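Local atomic coordinates of uracil-DNA glycosylase (PDB entry 5X3G), a protein that belongs to the uracil-DNA glycosylase family and folds as a single alpha/beta domain around a four-stranded parallel beta-sheet. Residues Val71-Phe76 with Thr203-Gly208; Ala91-Arg96 with Val164-Met169; Asn168-Phe173 with Arg184-Phe189. All blocks are in the same frame, centred on the assembly; numbering follows the deposited sequence.

Contact 1: residues Val71-Phe76 with Thr203-Gly208; sequences VRYILF and TLILFG
Strands 73-76 and 203-207 run parallel, pairing Tyr73 with Thr203, Ile74 with Leu204 and Leu75 with Ile205; their short axes come within 4.6 Å at 21°. Thr203 N donates to Arg72 O, and Ile74 N donates to Thr203 O at 3.0 Å. Ile205 N then donates to Ile74 O. The last rung, Phe76 N to Ile205 O, is weak at 3.4 Å. Here the strands spread apart and a water bridges them. It donates to Phe76 O and Ile205 O and accepts from Phe207 N at 2.7 Å.

Tyr73, Leu75, Thr203 and Ile205 share one face of the sheet. Ile205 CG1 is anti to its carbonyl carbon (chi1 -60°), and the CD1 beyond it meets Tyr73 CD1 at 3.6 Å. Thr203 lies alongside Tyr73 and points the same way. Leu75 CG rests by Ile205 CG2, and Leu75 CD2 reaches Phe207 CE2 at 3.9 Å. Ile74 and Leu204 share the other face. Leu204 CD2 touches both Ile74 CB and the edge of the Phe76 ring, 3.8 Å from Phe76 CE2. Near the strand ends, Leu206 lies alongside Phe76, with its CD2 3.7 Å from Phe76 CD2.

In the sheet, strand 73-77 separates strands 164-168 and 203-207. Strand 225-228 flanks 203-207 on its other side, and Leu245 of helix 240-246 touches Tyr73 and Ile205.

Contact 2: residues Ala91-Arg96 with Val164-Met169; sequences AFIDGR and VLLLNM
A gamma-turn-like bend at Ala91-Ile93 meets strand 164-168, an outermost strand of the parallel sheet in this alpha/beta fold, with Ala91 against Leu166. One backbone bond crosses the contact. Ala91 N donates to Leu166 O at 3.2 Å, with a nearly straight N-H...O angle of 175°. The donor stands above the carbonyl plane, 68° out of it. Strand 73-77 pairs with the backbone of Leu165 and Leu167, so this bond uses the carbonyl of the residue between them.

Ala91 CB points at the strand and packs on its backbone, 3.5 Å from Leu166 C. The Asn168 amide also touches Ala91: its OD1 is 3.6 Å from Ala91 CB, and its ND2 lies near Ala91 CA. The Leu166 side chain lies against Ala91 O and reaches Ile93. Its CG is anti to the carbonyl carbon (chi1 -61°), 4.0 Å from Ala91 O. Leu166 CD1 meets Ile93 CG1 at 3.8 Å, the two side chains crossing at about a right angle.

Ile93 N makes a weak bond back to Ala91 O, with Phe92 at the bend in a positive-phi conformation. Phe92 leads away from the strand to an edge-to-face contact with Phe119. Helix 152-161 touches Ile93. Further along, Asp94 is salt-bridged to Arg83, and its OD1 accepts from Arg96 N at 2.8 Å through the anti lone pair, an Asx turn.

Contact 3: residues Asn168-Phe173 with Arg184-Phe189; sequences NMALLF and RAWRAF
Trp186 lays one face of its indole against Ala170 and Leu171. Ala170 CA sits over the five-membered ring, 4.0 Å from its centroid, in a CH-pi contact. Leu171 CB does the same over the six-membered ring, 17° off the ring normal. Between these two, Leu171 N stands above the middle of the indole. Ala170 CB adds a contact to Trp186 CD1 at 3.5 Å. Leu171 CD1 touches Trp186 CZ3 at 3.6 Å and Phe189 CZ at 4.0 Å, which joins the two aromatic side chains on the loop side. Leu172 CG lies between its own backbone N and carbonyl carbon (chi1 61°), which puts CG 4.0 Å from Trp186 NE1. Leu172 CD2 comes near Trp186 CZ2. At the root of the indole, Met169 O is 3.2 Å from Trp186 CB. No hydrogen bond links the two segments.

The two aromatic rings also meet each other on the helix. Trp186 CZ3 stands 3.8 Å above the centre of the Phe189 ring, while Phe189 CD2 lies at the indole edge, in its plane. The segments belong to a beta-alpha-beta crossover: strand 164-168 passes through the 168-173 loop into helix 179-196, and strand 203-207 follows. The helix is kinked where Ala188 N and Phe189 N have no bond to the turn before.

Farther out, Trp186 NE1 is hydrogen-bonded to Tyr42 OH, which satisfies the polar end of the buried indole and would help fix its rotation. Helix 40-48 also touches Leu172 through Trp45 and Met46, and helix 28-35 touches Phe189 through Leu31, Ala34 and Leu35. Backbone bonds from Met169 to Gly77 and from Ala170 to Gln78 hold the start of the loop beside the end of strand 73-77.

Overall arrangement
From the N terminus the chain passes through helices 11-20, 28-35 and 40-48 before strand 73-77, where contact 1 begins. Contact 1 closes the longest loop, ending at strand 203-207, and the other two contacts lie within it. Contact 2 closes a shorter loop from 91-96 to strand 164-168. Contact 3 starts where contact 2 ends, sharing Asn168 and Met169, and closes a short loop onto helix 179-196. None of the loops cross. Contacts 1 and 2 meet in the sheet, where strands 73-77 and 164-168 are neighbours. The selenium of Met169 packs on Phe76, which brings contact 3 to contact 1. Together they tie the sheet to the 91-96 loop and helix 179-196.

Contact 1: residues Val71-Phe76 with Thr203-Gly208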
loop_
_atom_site.group_PDB
_atom_site.type_symbol
_atom_site.label_atom_id
_atom_site.label_comp_id
_atom_site.label_asym_id
_atom_site.label_seq_id
_atom_site.Cartn_x
_atom_site.Cartn_y
_atom_site.Cartn_z
ATOM N N VAL A 71 -3.210 -12.799 -3.829
ATOM C CA VAL A 71 -3.833 -11.522 -3.496
ATOM C C VAL A 71 -5.231 -11.797 -2.952
ATOM O O VAL A 71 -6.114 -12.256 -3.680
ATOM C CB VAL A 71 -3.884 -10.585 -4.707
ATOM C CG1 VAL A 71 -4.556 -9.267 -4.331
ATOM C CG2 VAL A 71 -2.485 -10.339 -5.246
ATOM N N ARG A 72 -5.431 -11.523 -1.666
ATOM C CA ARG A 72 -6.749 -11.588 -1.049
ATOM C C ARG A 72 -7.382 -10.216 -0.875
ATOM O O ARG A 72 -8.613 -10.111 -0.841
ATOM C CB ARG A 72 -6.660 -12.273 0.318
ATOM C CG ARG A 72 -5.866 -13.567 0.304
ATOM C CD ARG A 72 -5.704 -14.126 1.707
ATOM N NE ARG A 72 -6.935 -14.031 2.488
ATOM C CZ ARG A 72 -6.973 -14.002 3.817
ATOM N NH1 ARG A 72 -5.847 -14.060 4.515
ATOM N NH2 ARG A 72 -8.136 -13.918 4.448
ATOM N N TYR A 73 -6.564 -9.172 -0.765
ATOM C CA TYR A 73 -7.032 -7.807 -0.599
ATOM C C TYR A 73 -6.181 -6.885 -1.457
ATOM O O TYR A 73 -5.015 -7.175 -1.740
ATOM C CB TYR A 73 -6.950 -7.338 0.860
ATOM C CG TYR A 73 -7.783 -8.126 1.844
ATOM C CD1 TYR A 73 -9.105 -7.780 2.104
ATOM C CD2 TYR A 73 -7.243 -9.204 2.529
ATOM C CE1 TYR A 73 -9.866 -8.495 3.010
ATOM C CE2 TYR A 73 -7.994 -9.923 3.437
ATOM C CZ TYR A 73 -9.302 -9.567 3.675
ATOM O OH TYR A 73 -10.049 -10.284 4.580
ATOM N N ILE A 74 -6.769 -5.763 -1.859
ATOM C CA ILE A 74 -6.042 -4.681 -2.516
ATOM C C ILE A 74 -6.316 -3.418 -1.715
ATOM O O ILE A 74 -7.407 -2.843 -1.810
ATOM C CB ILE A 74 -6.450 -4.497 -3.984
ATOM C CG1 ILE A 74 -6.302 -5.812 -4.753
ATOM C CG2 ILE A 74 -5.618 -3.398 -4.632
ATOM C CD1 ILE A 74 -6.539 -5.666 -6.238
ATOM N N LEU A 75 -5.338 -2.992 -0.923
ATOM C CA LEU A 75 -5.451 -1.797 -0.100
ATOM C C LEU A 75 -4.897 -0.612 -0.879
ATOM O O LEU A 75 -3.728 -0.624 -1.280
ATOM C CB LEU A 75 -4.698 -1.991 1.218
ATOM C CG LEU A 75 -4.916 -0.991 2.358
ATOM C CD1 LEU A 75 -4.520 -1.656 3.656
ATOM C CD2 LEU A 75 -4.107 0.283 2.163
ATOM N N PHE A 76 -5.723 0.411 -1.074
ATOM C CA PHE A 76 -5.368 1.510 -1.961
ATOM C C PHE A 76 -4.725 2.676 -1.221
ATOM O O PHE A 76 -5.038 2.965 -0.064
ATOM C CB PHE A 76 -6.597 2.018 -2.717
ATOM C CG PHE A 76 -6.988 1.166 -3.893
ATOM C CD1 PHE A 76 -6.387 1.348 -5.127
ATOM C CD2 PHE A 76 -7.971 0.197 -3.770
ATOM C CE1 PHE A 76 -6.749 0.573 -6.216
ATOM C CE2 PHE A 76 -8.338 -0.583 -4.855
ATOM C CZ PHE A 76 -7.724 -0.394 -6.081
ATOM N N THR A 203 -10.737 -8.520 -2.298
ATOM C CA THR A 203 -11.571 -7.473 -1.722
ATOM C C THR A 203 -10.811 -6.152 -1.682
ATOM O O THR A 203 -9.675 -6.093 -1.204
ATOM C CB THR A 203 -12.027 -7.870 -0.319
ATOM O OG1 THR A 203 -12.921 -8.985 -0.408
ATOM C CG2 THR A 203 -12.740 -6.714 0.355
ATOM N N LEU A 204 -11.442 -5.094 -2.186
ATOM C CA LEU A 204 -10.842 -3.768 -2.156
ATOM C C LEU A 204 -11.024 -3.147 -0.776
ATOM O O LEU A 204 -12.146 -3.058 -0.272
ATOM C CB LEU A 204 -11.471 -2.868 -3.221
ATOM C CG LEU A 204 -11.565 -3.389 -4.656
ATOM C CD1 LEU A 204 -12.138 -2.309 -5.570
ATOM C CD2 LEU A 204 -10.212 -3.880 -5.163
ATOM N N ILE A 205 -9.922 -2.719 -0.167
ATOM C CA ILE A 205 -9.956 -1.991 1.097
ATOM C C ILE A 205 -9.822 -0.510 0.776
ATOM O O ILE A 205 -8.785 -0.067 0.266
ATOM C CB ILE A 205 -8.850 -2.459 2.052
ATOM C CG1 ILE A 205 -9.014 -3.947 2.363
ATOM C CG2 ILE A 205 -8.860 -1.622 3.328
ATOM C CD1 ILE A 205 -7.811 -4.548 3.046
ATOM N N LEU A 206 -10.865 0.255 1.075
ATOM C CA LEU A 206 -10.990 1.631 0.601
ATOM C C LEU A 206 -11.005 2.574 1.800
ATOM O O LEU A 206 -12.029 2.719 2.474
ATOM C CB LEU A 206 -12.243 1.778 -0.254
ATOM C CG LEU A 206 -12.331 0.767 -1.401
ATOM C CD1 LEU A 206 -13.735 0.725 -1.987
ATOM C CD2 LEU A 206 -11.298 1.081 -2.480
ATOM N N PHE A 207 -9.869 3.218 2.056
ATOM C CA PHE A 207 -9.741 4.173 3.152
ATOM C C PHE A 207 -10.316 5.518 2.726
ATOM O O PHE A 207 -9.782 6.169 1.822
ATOM C CB PHE A 207 -8.279 4.327 3.563
ATOM C CG PHE A 207 -7.774 3.227 4.448
ATOM C CD1 PHE A 207 -8.632 2.544 5.292
ATOM C CD2 PHE A 207 -6.432 2.882 4.442
ATOM C CE1 PHE A 207 -8.162 1.534 6.109
ATOM C CE2 PHE A 207 -5.956 1.874 5.258
ATOM C CZ PHE A 207 -6.822 1.198 6.093
ATOM N N GLY A 208 -11.400 5.935 3.378
ATOM C CA GLY A 208 -11.907 7.288 3.197
ATOM C C GLY A 208 -12.257 7.611 1.756
ATOM O O GLY A 208 -12.985 6.872 1.083
HETATM O O HOH W 1 -7.778 2.587 0.487
#

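Contact 2: residues Ala91-Arg96 with Val164-Met169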
loop_
_atom_site.group_PDB
_atom_site.type_symbol
_atom_site.label_atom_id
_atom_site.label_comp_id
_atom_site.label_asym_id
_atom_site.label_seq_id
_atom_site.Cartn_x
_atom_site.Cartn_y
_atom_site.Cartn_z
ATOM N N ALA A 91 1.825 1.245 -1.133
ATOM C CA ALA A 91 0.825 2.063 -0.470
ATOM C C ALA A 91 0.989 1.948 1.040
ATOM O O ALA A 91 1.390 0.905 1.566
ATOM C CB ALA A 91 -0.583 1.632 -0.886
ATOM N N PHE A 92 0.728 3.059 1.731
ATOM C CA PHE A 92 0.609 3.102 3.185
ATOM C C PHE A 92 1.943 2.962 3.915
ATOM O O PHE A 92 2.118 3.551 4.986
ATOM C CB PHE A 92 -0.366 2.026 3.673
ATOM C CG PHE A 92 -0.998 2.342 4.995
ATOM C CD1 PHE A 92 -1.443 3.625 5.264
ATOM C CD2 PHE A 92 -1.156 1.365 5.962
ATOM C CE1 PHE A 92 -2.026 3.931 6.473
ATOM C CE2 PHE A 92 -1.739 1.665 7.177
ATOM C CZ PHE A 92 -2.176 2.951 7.432
ATOM N N ILE A 93 2.886 2.201 3.365
ATOM C CA ILE A 93 4.156 1.955 4.044
ATOM C C ILE A 93 5.083 3.143 3.819
ATOM O O ILE A 93 5.504 3.413 2.689
ATOM C CB ILE A 93 4.809 0.656 3.556
ATOM C CG1 ILE A 93 3.842 -0.515 3.703
ATOM C CG2 ILE A 93 6.070 0.375 4.348
ATOM C CD1 ILE A 93 3.402 -0.776 5.129
ATOM N N ASP A 94 5.427 3.835 4.900
ATOM C CA ASP A 94 6.300 5.000 4.830
ATOM C C ASP A 94 7.744 4.562 5.046
ATOM O O ASP A 94 8.100 4.084 6.129
ATOM C CB ASP A 94 5.887 6.047 5.866
ATOM C CG ASP A 94 6.576 7.384 5.656
ATOM O OD1 ASP A 94 7.797 7.402 5.397
ATOM O OD2 ASP A 94 5.896 8.428 5.746
ATOM N N GLY A 95 8.577 4.753 4.024
ATOM C CA GLY A 95 9.969 4.341 4.065
ATOM C C GLY A 95 10.831 5.091 5.062
ATOM O O GLY A 95 11.968 4.671 5.297
ATOM N N ARG A 96 10.336 6.193 5.635
ATOM C CA ARG A 96 11.082 6.850 6.706
ATOM C C ARG A 96 11.112 6.005 7.967
ATOM O O ARG A 96 12.096 6.040 8.714
ATOM C CB ARG A 96 10.481 8.217 7.037
ATOM C CG ARG A 96 10.840 9.317 6.072
ATOM C CD ARG A 96 10.338 10.664 6.561
ATOM N NE ARG A 96 10.916 11.013 7.855
ATOM C CZ ARG A 96 12.111 11.573 8.015
ATOM N NH1 ARG A 96 12.862 11.855 6.960
ATOM N NH2 ARG A 96 12.557 11.854 9.233
ATOM N N VAL A 164 -2.289 -8.942 1.050
ATOM C CA VAL A 164 -2.687 -7.565 0.786
ATOM C C VAL A 164 -1.733 -6.971 -0.238
ATOM O O VAL A 164 -0.527 -6.862 0.010
ATOM C CB VAL A 164 -2.710 -6.731 2.075
ATOM C CG1 VAL A 164 -2.996 -5.263 1.765
ATOM C CG2 VAL A 164 -3.752 -7.294 3.029
ATOM N N LEU A 165 -2.277 -6.602 -1.393
ATOM C CA LEU A 165 -1.552 -5.840 -2.400
ATOM C C LEU A 165 -1.682 -4.360 -2.066
ATOM O O LEU A 165 -2.785 -3.802 -2.116
ATOM C CB LEU A 165 -2.101 -6.127 -3.800
ATOM C CG LEU A 165 -1.430 -5.414 -4.980
ATOM C CD1 LEU A 165 -0.014 -5.916 -5.191
ATOM C CD2 LEU A 165 -2.261 -5.590 -6.238
ATOM N N LEU A 166 -0.561 -3.735 -1.706
ATOM C CA LEU A 166 -0.539 -2.332 -1.294
ATOM C C LEU A 166 -0.376 -1.469 -2.539
ATOM O O LEU A 166 0.737 -1.143 -2.955
ATOM C CB LEU A 166 0.576 -2.103 -0.284
ATOM C CG LEU A 166 0.437 -2.913 1.004
ATOM C CD1 LEU A 166 1.763 -2.974 1.756
ATOM C CD2 LEU A 166 -0.654 -2.324 1.887
ATOM N N LEU A 167 -1.502 -1.071 -3.126
ATOM C CA LEU A 167 -1.535 -0.504 -4.469
ATOM C C LEU A 167 -1.897 0.976 -4.418
ATOM O O LEU A 167 -2.991 1.336 -3.975
ATOM C CB LEU A 167 -2.533 -1.269 -5.338
ATOM C CG LEU A 167 -2.712 -0.787 -6.777
ATOM C CD1 LEU A 167 -1.389 -0.839 -7.528
ATOM C CD2 LEU A 167 -3.777 -1.613 -7.480
ATOM N N ASN A 168 -0.982 1.825 -4.882
ATOM C CA ASN A 168 -1.250 3.247 -5.064
ATOM C C ASN A 168 -1.935 3.485 -6.406
ATOM O O ASN A 168 -1.707 2.756 -7.375
ATOM C CB ASN A 168 0.044 4.062 -4.990
ATOM C CG ASN A 168 0.439 4.414 -3.566
ATOM O OD1 ASN A 168 -0.413 4.671 -2.719
ATOM N ND2 ASN A 168 1.736 4.416 -3.296
HETATM N N MSE A 169 -2.781 4.514 -6.454
HETATM C CA MSE A 169 -3.533 4.843 -7.670
HETATM C C MSE A 169 -2.600 5.255 -8.805
HETATM O O MSE A 169 -2.830 4.909 -9.965
HETATM C CB MSE A 169 -4.553 5.949 -7.397
HETATM C CG MSE A 169 -5.683 5.527 -6.480
HETATM SE SE MSE A 169 -6.805 4.164 -7.302
HETATM C CE MSE A 169 -8.482 5.158 -7.347
#

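Contact 3: residues Asn168-Phe173 with Arg184-Phe189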
loop_
_atom_site.group_PDB
_atom_site.type_symbol
_atom_site.label_atom_id
_atom_site.label_comp_id
_atom_site.label_asym_id
_atom_site.label_seq_id
_atom_site.Cartn_x
_atom_site.Cartn_y
_atom_site.Cartn_z
ATOM N N ASN A 168 -0.982 1.825 -4.882
ATOM C CA ASN A 168 -1.250 3.247 -5.064
ATOM C C ASN A 168 -1.935 3.485 -6.406
ATOM O O ASN A 168 -1.707 2.756 -7.375
ATOM C CB ASN A 168 0.044 4.062 -4.990
ATOM C CG ASN A 168 0.439 4.414 -3.566
ATOM O OD1 ASN A 168 -0.413 4.671 -2.719
ATOM N ND2 ASN A 168 1.736 4.416 -3.296
HETATM N N MSE A 169 -2.781 4.514 -6.454
HETATM C CA MSE A 169 -3.533 4.843 -7.670
HETATM C C MSE A 169 -2.600 5.255 -8.805
HETATM O O MSE A 169 -2.830 4.909 -9.965
HETATM C CB MSE A 169 -4.553 5.949 -7.397
HETATM C CG MSE A 169 -5.683 5.527 -6.480
HETATM SE SE MSE A 169 -6.805 4.164 -7.302
HETATM C CE MSE A 169 -8.482 5.158 -7.347
ATOM N N ALA A 170 -1.556 6.005 -8.463
ATOM C CA ALA A 170 -0.428 6.257 -9.347
ATOM C C ALA A 170 0.832 5.730 -8.676
ATOM O O ALA A 170 0.999 5.869 -7.461
ATOM C CB ALA A 170 -0.278 7.749 -9.666
ATOM N N LEU A 171 1.718 5.123 -9.461
ATOM C CA LEU A 171 2.897 4.462 -8.916
ATOM C C LEU A 171 4.111 5.375 -8.803
ATOM O O LEU A 171 5.154 4.927 -8.313
ATOM C CB LEU A 171 3.260 3.239 -9.766
ATOM C CG LEU A 171 2.190 2.158 -9.917
ATOM C CD1 LEU A 171 2.779 0.927 -10.594
ATOM C CD2 LEU A 171 1.570 1.797 -8.573
ATOM N N LEU A 172 4.017 6.632 -9.233
ATOM C CA LEU A 172 5.158 7.531 -9.144
ATOM C C LEU A 172 4.690 8.926 -8.759
ATOM O O LEU A 172 3.528 9.290 -8.942
ATOM C CB LEU A 172 5.960 7.557 -10.458
ATOM C CG LEU A 172 5.317 8.023 -11.770
ATOM C CD1 LEU A 172 5.205 9.542 -11.859
ATOM C CD2 LEU A 172 6.100 7.469 -12.951
ATOM N N PHE A 173 5.634 9.706 -8.233
ATOM C CA PHE A 173 5.398 11.060 -7.750
ATOM C C PHE A 173 6.495 11.962 -8.291
ATOM O O PHE A 173 7.673 11.595 -8.251
ATOM C CB PHE A 173 5.386 11.089 -6.214
ATOM C CG PHE A 173 5.345 12.474 -5.616
ATOM C CD1 PHE A 173 4.137 13.046 -5.257
ATOM C CD2 PHE A 173 6.512 13.186 -5.378
ATOM C CE1 PHE A 173 4.089 14.306 -4.696
ATOM C CE2 PHE A 173 6.472 14.449 -4.821
ATOM C CZ PHE A 173 5.257 15.007 -4.477
ATOM N N ARG A 184 -4.536 10.563 -13.034
ATOM C CA ARG A 184 -5.323 10.443 -14.257
ATOM C C ARG A 184 -4.591 9.606 -15.300
ATOM O O ARG A 184 -5.209 8.796 -16.002
ATOM C CB ARG A 184 -5.650 11.836 -14.794
ATOM C CG ARG A 184 -6.532 11.876 -16.027
ATOM C CD ARG A 184 -7.680 12.844 -15.785
ATOM N NE ARG A 184 -8.359 13.253 -17.010
ATOM C CZ ARG A 184 -9.636 13.615 -17.068
ATOM N NH1 ARG A 184 -10.384 13.603 -15.972
ATOM N NH2 ARG A 184 -10.167 13.983 -18.223
ATOM N N ALA A 185 -3.268 9.765 -15.396
ATOM C CA ALA A 185 -2.496 8.993 -16.364
ATOM C C ALA A 185 -2.434 7.513 -15.998
ATOM O O ALA A 185 -2.253 6.667 -16.880
ATOM C CB ALA A 185 -1.085 9.565 -16.488
ATOM N N TRP A 186 -2.574 7.179 -14.716
ATOM C CA TRP A 186 -2.503 5.796 -14.258
ATOM C C TRP A 186 -3.869 5.140 -14.117
ATOM O O TRP A 186 -3.938 3.935 -13.834
ATOM C CB TRP A 186 -1.764 5.721 -12.920
ATOM C CG TRP A 186 -0.284 5.888 -13.047
ATOM C CD1 TRP A 186 0.416 7.056 -13.023
ATOM C CD2 TRP A 186 0.681 4.846 -13.224
ATOM N NE1 TRP A 186 1.759 6.809 -13.175
ATOM C CE2 TRP A 186 1.947 5.458 -13.300
ATOM C CE3 TRP A 186 0.597 3.454 -13.326
ATOM C CZ2 TRP A 186 3.120 4.727 -13.471
ATOM C CZ3 TRP A 186 1.760 2.730 -13.500
ATOM C CH2 TRP A 186 3.006 3.368 -13.569
ATOM N N ARG A 187 -4.953 5.896 -14.305
ATOM C CA ARG A 187 -6.287 5.341 -14.100
ATOM C C ARG A 187 -6.553 4.153 -15.022
ATOM O O ARG A 187 -7.141 3.151 -14.603
ATOM C CB ARG A 187 -7.337 6.433 -14.297
ATOM C CG ARG A 187 -8.763 5.943 -14.167
ATOM C CD ARG A 187 -9.722 7.106 -14.270
ATOM N NE ARG A 187 -9.361 8.152 -13.317
ATOM C CZ ARG A 187 -9.516 9.452 -13.543
ATOM N NH1 ARG A 187 -10.031 9.868 -14.692
ATOM N NH2 ARG A 187 -9.153 10.336 -12.624
ATOM N N ALA A 188 -6.124 4.244 -16.285
ATOM C CA ALA A 188 -6.293 3.116 -17.200
ATOM C C ALA A 188 -5.495 1.899 -16.747
ATOM O O ALA A 188 -5.952 0.758 -16.913
ATOM C CB ALA A 188 -5.887 3.520 -18.618
ATOM N N PHE A 189 -4.307 2.126 -16.183
ATOM C CA PHE A 189 -3.529 1.037 -15.603
ATOM C C PHE A 189 -4.302 0.358 -14.479
ATOM O O PHE A 189 -4.377 -0.876 -14.418
ATOM C CB PHE A 189 -2.187 1.574 -15.095
ATOM C CG PHE A 189 -1.448 0.623 -14.189
ATOM C CD1 PHE A 189 -0.576 -0.315 -14.715
ATOM C CD2 PHE A 189 -1.607 0.685 -12.812
ATOM C CE1 PHE A 189 0.106 -1.187 -13.889
ATOM C CE2 PHE A 189 -0.926 -0.185 -11.984
ATOM C CZ PHE A 189 -0.066 -1.122 -12.519
#